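PDB 2WB0: E2A dna-binding protein from Human adenovirus 5, which binds single-stranded DNA and takes part in the elongation phase of viral strand-displacement replication, forming multimers that unwind the template without ATP, and also enhances initiation. Local coordinates for residues R55-T60 with K65-M70; Q76-S81 with N305-V310; E224-P229 with Q276-V281. All coordinates share one frame; numbering follows the deposited sequence.

Contact 1: residues R55-T60 with K65-M70; sequences RGLQLT and KTFVTM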
loop_
_atom_site.group_PDB
_atom_site.type_symbol
_atom_site.label_atom_id
_atom_site.label_comp_id
_atom_site.label_asym_id
_atom_site.label_seq_id
_atom_site.Cartn_x
_atom_site.Cartn_y
_atom_site.Cartn_z
ATOM N N ARG A 55 -12.879 -19.023 3.361
ATOM C CA ARG A 55 -12.688 -19.031 4.801
ATOM C C ARG A 55 -11.289 -19.348 5.251
ATOM O O ARG A 55 -10.887 -18.970 6.349
ATOM C CB ARG A 55 -13.587 -20.059 5.442
ATOM C CG ARG A 55 -14.965 -19.561 5.575
ATOM C CD ARG A 55 -15.822 -20.642 6.290
ATOM N NE ARG A 55 -15.633 -20.546 7.752
ATOM C CZ ARG A 55 -16.212 -19.630 8.526
ATOM N NH1 ARG A 55 -17.004 -18.713 7.988
ATOM N NH2 ARG A 55 -15.983 -19.615 9.836
ATOM N N GLY A 56 -10.566 -20.073 4.431
ATOM C CA GLY A 56 -9.244 -20.459 4.861
ATOM C C GLY A 56 -8.169 -19.517 4.349
ATOM O O GLY A 56 -6.991 -19.834 4.464
ATOM N N LEU A 57 -8.545 -18.334 3.849
ATOM C CA LEU A 57 -7.532 -17.453 3.190
ATOM C C LEU A 57 -6.497 -17.083 4.241
ATOM O O LEU A 57 -6.875 -16.724 5.324
ATOM C CB LEU A 57 -8.167 -16.163 2.619
ATOM C CG LEU A 57 -7.226 -14.981 2.267
ATOM C CD1 LEU A 57 -6.415 -15.341 1.044
ATOM C CD2 LEU A 57 -8.091 -13.746 2.010
ATOM N N GLN A 58 -5.211 -17.186 3.918
ATOM C CA GLN A 58 -4.126 -16.872 4.828
ATOM C C GLN A 58 -3.553 -15.492 4.473
ATOM O O GLN A 58 -3.177 -15.264 3.327
ATOM C CB GLN A 58 -3.019 -17.946 4.720
ATOM C CG GLN A 58 -3.433 -19.297 5.385
ATOM C CD GLN A 58 -2.756 -20.548 4.782
ATOM O OE1 GLN A 58 -1.996 -21.246 5.477
ATOM N NE2 GLN A 58 -3.038 -20.841 3.481
ATOM N N LEU A 59 -3.575 -14.563 5.415
ATOM C CA LEU A 59 -3.014 -13.222 5.171
ATOM C C LEU A 59 -1.621 -13.221 5.787
ATOM O O LEU A 59 -1.407 -13.982 6.761
ATOM C CB LEU A 59 -3.913 -12.140 5.829
ATOM C CG LEU A 59 -5.290 -12.009 5.130
ATOM C CD1 LEU A 59 -6.172 -10.959 5.764
ATOM C CD2 LEU A 59 -5.193 -11.731 3.600
ATOM N N THR A 60 -0.706 -12.372 5.296
ATOM C CA THR A 60 0.673 -12.397 5.825
ATOM C C THR A 60 1.070 -10.956 6.032
ATOM O O THR A 60 1.133 -10.193 5.034
ATOM C CB THR A 60 1.657 -13.001 4.824
ATOM O OG1 THR A 60 1.169 -14.274 4.412
ATOM C CG2 THR A 60 3.087 -13.227 5.494
ATOM N N LYS A 65 -9.008 -6.356 8.673
ATOM C CA LYS A 65 -9.751 -5.138 8.396
ATOM C C LYS A 65 -9.192 -4.450 7.181
ATOM O O LYS A 65 -9.963 -4.010 6.300
ATOM C CB LYS A 65 -9.656 -4.185 9.602
ATOM C CG LYS A 65 -10.290 -2.821 9.339
ATOM C CD LYS A 65 -9.968 -1.902 10.552
ATOM C CE LYS A 65 -9.887 -0.427 10.187
ATOM N NZ LYS A 65 -9.454 0.417 11.387
ATOM N N THR A 66 -7.852 -4.360 7.103
ATOM C CA THR A 66 -7.259 -3.656 5.984
ATOM C C THR A 66 -7.498 -4.459 4.712
ATOM O O THR A 66 -7.752 -3.866 3.697
ATOM C CB THR A 66 -5.750 -3.415 6.126
ATOM O OG1 THR A 66 -5.496 -2.723 7.368
ATOM C CG2 THR A 66 -5.265 -2.507 4.953
ATOM N N PHE A 67 -7.389 -5.786 4.762
ATOM C CA PHE A 67 -7.626 -6.571 3.545
ATOM C C PHE A 67 -9.080 -6.307 2.978
ATOM O O PHE A 67 -9.298 -6.015 1.762
ATOM C CB PHE A 67 -7.406 -8.076 3.825
ATOM C CG PHE A 67 -7.546 -8.919 2.613
ATOM C CD1 PHE A 67 -6.542 -8.914 1.661
ATOM C CD2 PHE A 67 -8.708 -9.670 2.398
ATOM C CE1 PHE A 67 -6.626 -9.667 0.471
ATOM C CE2 PHE A 67 -8.799 -10.452 1.269
ATOM C CZ PHE A 67 -7.755 -10.401 0.256
ATOM N N VAL A 68 -10.057 -6.398 3.860
ATOM C CA VAL A 68 -11.461 -6.190 3.469
ATOM C C VAL A 68 -11.746 -4.765 2.984
ATOM O O VAL A 68 -12.537 -4.529 2.024
ATOM C CB VAL A 68 -12.375 -6.587 4.673
ATOM C CG1 VAL A 68 -13.780 -6.116 4.457
ATOM C CG2 VAL A 68 -12.303 -8.088 4.867
ATOM N N THR A 69 -11.158 -3.802 3.673
ATOM C CA THR A 69 -11.281 -2.394 3.235
ATOM C C THR A 69 -10.723 -2.171 1.844
ATOM O O THR A 69 -11.328 -1.459 1.024
ATOM C CB THR A 69 -10.565 -1.494 4.214
ATOM O OG1 THR A 69 -11.305 -1.583 5.439
ATOM C CG2 THR A 69 -10.535 -0.005 3.680
ATOM N N MET A 70 -9.586 -2.812 1.549
ATOM C CA MET A 70 -9.046 -2.634 0.229
ATOM C C MET A 70 -9.914 -3.343 -0.803
ATOM O O MET A 70 -10.101 -2.823 -1.894
ATOM C CB MET A 70 -7.575 -3.050 0.101
ATOM C CG MET A 70 -6.616 -2.180 0.918
ATOM S SD MET A 70 -6.747 -0.373 0.636
ATOM C CE MET A 70 -6.318 -0.417 -1.097
#
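Leu57 and Leu59 close on the ring of Phe67, a loop-to-helix hydrophobic contact in the all-alpha part of the protein. Residues 55-60 belong to the loop joining helix 40-53 to helix 64-83, and the chain turns back so that this loop lies against the first turns of the second helix. The backbones stay well apart, with CA of Leu59 8.3 Å from CA of Phe67, and side chains bridge the gap. Phe67 extends its ring straight out to the loop because CG is anti to the backbone N (chi1 -176°). In Leu59, CG is anti to the carbonyl carbon instead (chi1 -68°), and the two methyls divide the work. Leu59 CD2 sits over one ring face, 3.9 Å from the Phe67 ring centroid and 19° off the normal, a CH-pi contact displaced toward Phe67 CD1. Leu59 CD1 reaches back along the stem and meets Phe67 CB at 3.7 Å. Leu57 arrives from the opposite direction to Phe67 and uses one methyl, CD2, which touches the far part of the ring obliquely at Phe67 CE2 and CZ. The benzyl group is thus held from its root to its distal carbons by three methyls. Leu50 of helix 40-53 and Ala306 and Met309 of helix 300-315 also pack on the Phe67 side chain, which is buried although both leucines remain partly exposed. The tightest carbon pair across the contact is Leu57 CD2 to Phe67 CE2, at 3.4 Å.

Contact 2: residues Q76-S81 with N305-V310; sequences QAYLQS and NALVMV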
loop_
_atom_site.group_PDB
_atom_site.type_symbol
_atom_site.label_atom_id
_atom_site.label_comp_id
_atom_site.label_asym_id
_atom_site.label_seq_id
_atom_site.Cartn_x
_atom_site.Cartn_y
_atom_site.Cartn_z
ATOM N N GLN A 76 -15.690 -0.875 -5.149
ATOM C CA GLN A 76 -16.075 0.493 -5.479
ATOM C C GLN A 76 -15.572 0.968 -6.822
ATOM O O GLN A 76 -16.325 1.558 -7.604
ATOM C CB GLN A 76 -15.632 1.466 -4.365
ATOM C CG GLN A 76 -16.385 2.856 -4.549
ATOM C CD GLN A 76 -15.864 3.934 -3.665
ATOM O OE1 GLN A 76 -16.623 4.614 -2.952
ATOM N NE2 GLN A 76 -14.584 4.074 -3.663
ATOM N N ALA A 77 -14.307 0.740 -7.122
ATOM C CA ALA A 77 -13.799 1.198 -8.381
ATOM C C ALA A 77 -14.472 0.489 -9.567
ATOM O O ALA A 77 -14.661 1.103 -10.647
ATOM C CB ALA A 77 -12.282 0.992 -8.425
ATOM N N TYR A 78 -14.760 -0.801 -9.392
ATOM C CA TYR A 78 -15.388 -1.575 -10.504
ATOM C C TYR A 78 -16.833 -1.131 -10.708
ATOM O O TYR A 78 -17.285 -0.965 -11.853
ATOM C CB TYR A 78 -15.269 -3.088 -10.257
ATOM C CG TYR A 78 -13.913 -3.574 -10.729
ATOM C CD1 TYR A 78 -13.569 -3.546 -12.102
ATOM C CD2 TYR A 78 -12.993 -4.077 -9.833
ATOM C CE1 TYR A 78 -12.295 -3.974 -12.563
ATOM C CE2 TYR A 78 -11.691 -4.521 -10.276
ATOM C CZ TYR A 78 -11.350 -4.436 -11.630
ATOM O OH TYR A 78 -10.130 -4.825 -12.059
ATOM N N LEU A 79 -17.521 -0.865 -9.619
ATOM C CA LEU A 79 -18.892 -0.367 -9.678
ATOM C C LEU A 79 -18.975 0.998 -10.344
ATOM O O LEU A 79 -19.793 1.204 -11.248
ATOM C CB LEU A 79 -19.447 -0.268 -8.262
ATOM C CG LEU A 79 -20.512 -1.093 -7.588
ATOM C CD1 LEU A 79 -21.283 -2.197 -8.413
ATOM C CD2 LEU A 79 -20.011 -1.591 -6.275
ATOM N N GLN A 80 -18.075 1.912 -9.972
ATOM C CA GLN A 80 -17.984 3.210 -10.632
ATOM C C GLN A 80 -17.688 3.065 -12.134
ATOM O O GLN A 80 -18.367 3.694 -12.976
ATOM C CB GLN A 80 -16.903 4.064 -9.941
ATOM C CG GLN A 80 -17.369 4.550 -8.584
ATOM C CD GLN A 80 -16.317 5.492 -7.916
ATOM O OE1 GLN A 80 -15.282 5.795 -8.504
ATOM N NE2 GLN A 80 -16.605 5.930 -6.693
ATOM N N SER A 81 -16.674 2.259 -12.481
ATOM C CA SER A 81 -16.388 1.959 -13.873
ATOM C C SER A 81 -17.608 1.355 -14.607
ATOM O O SER A 81 -17.935 1.832 -15.673
ATOM C CB SER A 81 -15.115 1.101 -14.047
ATOM O OG SER A 81 -13.963 1.709 -13.383
ATOM N N ASN A 305 -3.704 -9.572 -4.187
ATOM C CA ASN A 305 -4.770 -10.567 -4.062
ATOM C C ASN A 305 -6.091 -9.924 -3.713
ATOM O O ASN A 305 -7.142 -10.453 -4.132
ATOM C CB ASN A 305 -4.491 -11.625 -2.990
ATOM C CG ASN A 305 -3.790 -12.890 -3.543
ATOM O OD1 ASN A 305 -3.821 -13.174 -4.737
ATOM N ND2 ASN A 305 -3.231 -13.663 -2.647
ATOM N N ALA A 306 -6.079 -8.770 -3.001
ATOM C CA ALA A 306 -7.372 -8.091 -2.724
ATOM C C ALA A 306 -7.951 -7.689 -4.070
ATOM O O ALA A 306 -9.190 -7.842 -4.303
ATOM C CB ALA A 306 -7.228 -6.852 -1.895
ATOM N N LEU A 307 -7.107 -7.158 -4.940
ATOM C CA LEU A 307 -7.586 -6.751 -6.275
ATOM C C LEU A 307 -8.112 -7.964 -7.107
ATOM O O LEU A 307 -9.194 -7.944 -7.778
ATOM C CB LEU A 307 -6.498 -5.979 -7.041
ATOM C CG LEU A 307 -6.811 -5.654 -8.540
ATOM C CD1 LEU A 307 -8.058 -4.771 -8.724
ATOM C CD2 LEU A 307 -5.595 -4.956 -9.258
ATOM N N VAL A 308 -7.307 -8.998 -7.090
ATOM C CA VAL A 308 -7.601 -10.243 -7.853
ATOM C C VAL A 308 -8.841 -10.928 -7.349
ATOM O O VAL A 308 -9.680 -11.393 -8.157
ATOM C CB VAL A 308 -6.315 -11.187 -7.957
ATOM C CG1 VAL A 308 -6.696 -12.575 -8.601
ATOM C CG2 VAL A 308 -5.236 -10.521 -8.664
ATOM N N MET A 309 -9.044 -10.935 -6.036
ATOM C CA MET A 309 -10.197 -11.606 -5.513
ATOM C C MET A 309 -11.458 -10.742 -5.809
ATOM O O MET A 309 -12.551 -11.293 -5.997
ATOM C CB MET A 309 -10.034 -11.894 -4.010
ATOM C CG MET A 309 -8.885 -12.940 -3.805
ATOM S SD MET A 309 -8.702 -13.402 -2.096
ATOM C CE MET A 309 -10.067 -14.533 -1.862
ATOM N N VAL A 310 -11.315 -9.421 -5.832
ATOM C CA VAL A 310 -12.497 -8.608 -6.263
ATOM C C VAL A 310 -12.882 -8.963 -7.725
ATOM O O VAL A 310 -14.097 -9.061 -8.074
ATOM C CB VAL A 310 -12.283 -7.078 -6.004
ATOM C CG1 VAL A 310 -13.256 -6.193 -6.835
ATOM C CG2 VAL A 310 -12.513 -6.772 -4.521
#
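Tyr78 reaches from helix 64-83 to Leu307 and Val310 of helix 300-315, one turn apart on the facing helix. Its CB points toward that helix, and with CG anti to the carbonyl carbon (chi1 -84°) the ring is carried across the interface. Tyr78 CD2 comes first, 3.7 Å from CG1 of Val310, a methyl that approaches the ring at a slant. Tyr78 CE2 is shared by two methyls, 4.1 Å from Val310 CG1 and 4.0 Å from Leu307 CD1. This is helix-helix packing that joins distant parts of the sequence: the all-alpha region supplies the tyrosine, and a helix of the second zinc-binding region supplies the aliphatic side. Leu307 crosses the tyrosine at about a right angle, its CG anti to the backbone N (chi1 172°), which brings CD1 to the ring edge near the ring plane. At the tip, Tyr78 OH is 3.9 Å from the same Leu307 CD1. The hydroxyl finds its polar partner just beyond Val310, in a hydrogen bond with NE of Arg311, so the buried oxygen is satisfied while CD2 and CE2 meet methyls. Leu321 and Met324 also pack against the Tyr78 side chain.

Contact 3: residues E224-P229 with Q276-V281; sequences ECNSKP and QCCNPV. With ZN (zinc ion), chain C.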
loop_
_atom_site.group_PDB
_atom_site.type_symbol
_atom_site.label_atom_id
_atom_site.label_comp_id
_atom_site.label_asym_id
_atom_site.label_seq_id
_atom_site.Cartn_x
_atom_site.Cartn_y
_atom_site.Cartn_z
ATOM N N GLU A 224 -5.963 5.445 6.473
ATOM C CA GLU A 224 -7.181 6.070 7.021
ATOM C C GLU A 224 -6.986 7.547 7.183
ATOM O O GLU A 224 -7.924 8.331 6.962
ATOM C CB GLU A 224 -7.453 5.490 8.411
ATOM C CG GLU A 224 -7.726 4.001 8.316
ATOM C CD GLU A 224 -8.074 3.324 9.687
ATOM O OE1 GLU A 224 -8.625 4.026 10.602
ATOM O OE2 GLU A 224 -7.761 2.091 9.821
ATOM N N CYS A 225 -5.738 7.948 7.518
ATOM C CA CYS A 225 -5.466 9.343 7.819
ATOM C C CYS A 225 -5.723 10.304 6.665
ATOM O O CYS A 225 -6.143 11.432 6.919
ATOM C CB CYS A 225 -4.015 9.540 8.342
ATOM S SG CYS A 225 -3.571 8.394 9.703
ATOM N N ASN A 226 -5.398 9.916 5.421
ATOM C CA ASN A 226 -5.706 10.758 4.286
ATOM C C ASN A 226 -6.658 10.089 3.317
ATOM O O ASN A 226 -6.522 10.271 2.100
ATOM C CB ASN A 226 -4.412 11.187 3.537
ATOM C CG ASN A 226 -3.554 9.985 3.110
ATOM O OD1 ASN A 226 -3.776 8.851 3.515
ATOM N ND2 ASN A 226 -2.536 10.268 2.339
ATOM N N SER A 227 -7.568 9.288 3.820
ATOM C CA SER A 227 -8.503 8.621 2.874
ATOM C C SER A 227 -9.444 9.653 2.224
ATOM O O SER A 227 -9.888 9.431 1.083
ATOM C CB SER A 227 -9.315 7.462 3.480
ATOM O OG SER A 227 -9.993 7.995 4.593
ATOM N N LYS A 228 -9.751 10.763 2.930
ATOM C CA LYS A 228 -10.543 11.849 2.273
ATOM C C LYS A 228 -9.698 12.997 1.731
ATOM O O LYS A 228 -8.808 13.480 2.441
ATOM C CB LYS A 228 -11.631 12.392 3.206
ATOM C CG LYS A 228 -12.615 11.330 3.625
ATOM C CD LYS A 228 -13.394 11.748 4.850
ATOM C CE LYS A 228 -14.375 10.627 5.245
ATOM N NZ LYS A 228 -13.716 9.498 6.004
ATOM N N PRO A 229 -10.014 13.474 0.488
ATOM C CA PRO A 229 -9.218 14.536 -0.146
ATOM C C PRO A 229 -9.135 15.877 0.649
ATOM O O PRO A 229 -8.118 16.594 0.558
ATOM C CB PRO A 229 -9.875 14.711 -1.550
ATOM C CG PRO A 229 -11.177 14.103 -1.455
ATOM C CD PRO A 229 -11.070 12.984 -0.434
ATOM N N GLN A 276 1.970 0.379 5.727
ATOM C CA GLN A 276 1.323 0.748 6.984
ATOM C C GLN A 276 0.844 2.154 6.864
ATOM O O GLN A 276 0.876 2.744 5.757
ATOM C CB GLN A 276 2.282 0.577 8.219
ATOM C CG GLN A 276 2.562 -0.901 8.450
ATOM C CD GLN A 276 3.729 -1.195 9.357
ATOM O OE1 GLN A 276 3.545 -1.456 10.574
ATOM N NE2 GLN A 276 4.923 -1.142 8.819
ATOM N N CYS A 277 0.453 2.714 8.011
ATOM C CA CYS A 277 -0.001 4.135 8.083
ATOM C C CYS A 277 1.039 5.070 7.425
ATOM O O CYS A 277 2.215 4.733 7.403
ATOM C CB CYS A 277 -0.094 4.560 9.548
ATOM S SG CYS A 277 -0.699 6.247 9.767
ATOM N N CYS A 278 0.614 6.221 6.883
ATOM C CA CYS A 278 1.616 7.251 6.490
ATOM C C CYS A 278 2.674 7.465 7.595
ATOM O O CYS A 278 3.876 7.572 7.303
ATOM C CB CYS A 278 0.966 8.608 6.232
ATOM S SG CYS A 278 -0.095 8.611 4.771
ATOM N N ASN A 279 2.213 7.526 8.850
ATOM C CA ASN A 279 3.123 7.800 9.978
ATOM C C ASN A 279 2.803 6.872 11.127
ATOM O O ASN A 279 2.185 7.258 12.116
ATOM C CB ASN A 279 2.988 9.231 10.416
ATOM C CG ASN A 279 3.229 10.188 9.286
ATOM O OD1 ASN A 279 2.281 10.677 8.627
ATOM N ND2 ASN A 279 4.492 10.440 9.013
ATOM N N PRO A 280 3.275 5.648 11.018
ATOM C CA PRO A 280 2.930 4.702 12.078
ATOM C C PRO A 280 3.641 5.071 13.382
ATOM O O PRO A 280 4.718 5.639 13.357
ATOM C CB PRO A 280 3.416 3.344 11.559
ATOM C CG PRO A 280 3.900 3.571 10.100
ATOM C CD PRO A 280 4.097 5.086 9.924
ATOM N N VAL A 281 3.013 4.731 14.493
ATOM C CA VAL A 281 3.551 4.970 15.840
ATOM C C VAL A 281 4.398 3.771 16.319
ATOM O O VAL A 281 3.953 2.607 16.285
ATOM C CB VAL A 281 2.375 5.263 16.794
ATOM C CG1 VAL A 281 2.739 5.037 18.276
ATOM C CG2 VAL A 281 1.859 6.684 16.560
HETATM ZN ZN ZN C . -2.758 6.382 8.805
#
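This is a metal-bridged contact between two loops: Cys225 and Cys277 meet through a shared zinc ion, with Asn226 against Cys278 beside it. Residues 224-229 follow strand 216-220, and residues 276-281 leave strand 271-276. Cys225 SG binds the zinc at 2.3 Å and Cys277 SG at 2.3 Å. Cys225 SG and Cys277 SG are only 3.6 Å apart, as expected of neighbouring ligands around one ion. They arrive by different torsions: in Cys225 the sulfur is anti to the carbonyl carbon (chi1 -50°), whereas in Cys277 it is anti to the backbone N (chi1 -178°). Cys223 and Cys294 complete a four-cysteine site, the second zinc centre of this DNA-binding protein, so that ligands far apart in sequence are tied together. The metal end of Cys277 is further fixed by Asn279 N, which donates to Cys277 SG at 3.3 Å with an N-H...S angle of 157°; such a bond probably eases the negative charge on the thiolate. Cys278, next in the chain, is not a ligand. Cys278 SG turns instead to the Asn226 amide, 3.8 Å from ND2 and 3.9 Å from OD1, a van der Waals contact. That amide is oriented by its own loop, OD1 accepting from the backbone N of the zinc ligand Cys223 and ND2 donating weakly to Leu221 O, an arrangement consistent with Asn226 acting as a second-shell residue for the Cys223 end of the site. Cys225 and Asn226 are the central residues of a type I beta turn from Glu224 to Ser227, and Ser227 OG donates to Glu224 O at 3.2 Å. Glu224 OE2 in turn forms a salt bridge with Lys65 of helix 64-83.

Overall arrangement
Contacts 1 and 2 both use helix 64-83, and they adjoin: Phe67 CE1 lies 3.6 Å from Ala306 N, so helix 300-315 packs against the phenylalanine as well as the tyrosine. Contact 2 is fully buried between helices; contact 1 is partly open on its loop side. Both rest on methyls against aromatic rings. Contact 3 is chemically different, a buried meeting of loops without regular structure, held by metal and sulfur. Its centre is about 21 Å from that of contact 2, with no touch between them, but the Lys65 salt bridge joins it to helix 64-83, linking the zinc-binding and all-alpha regions.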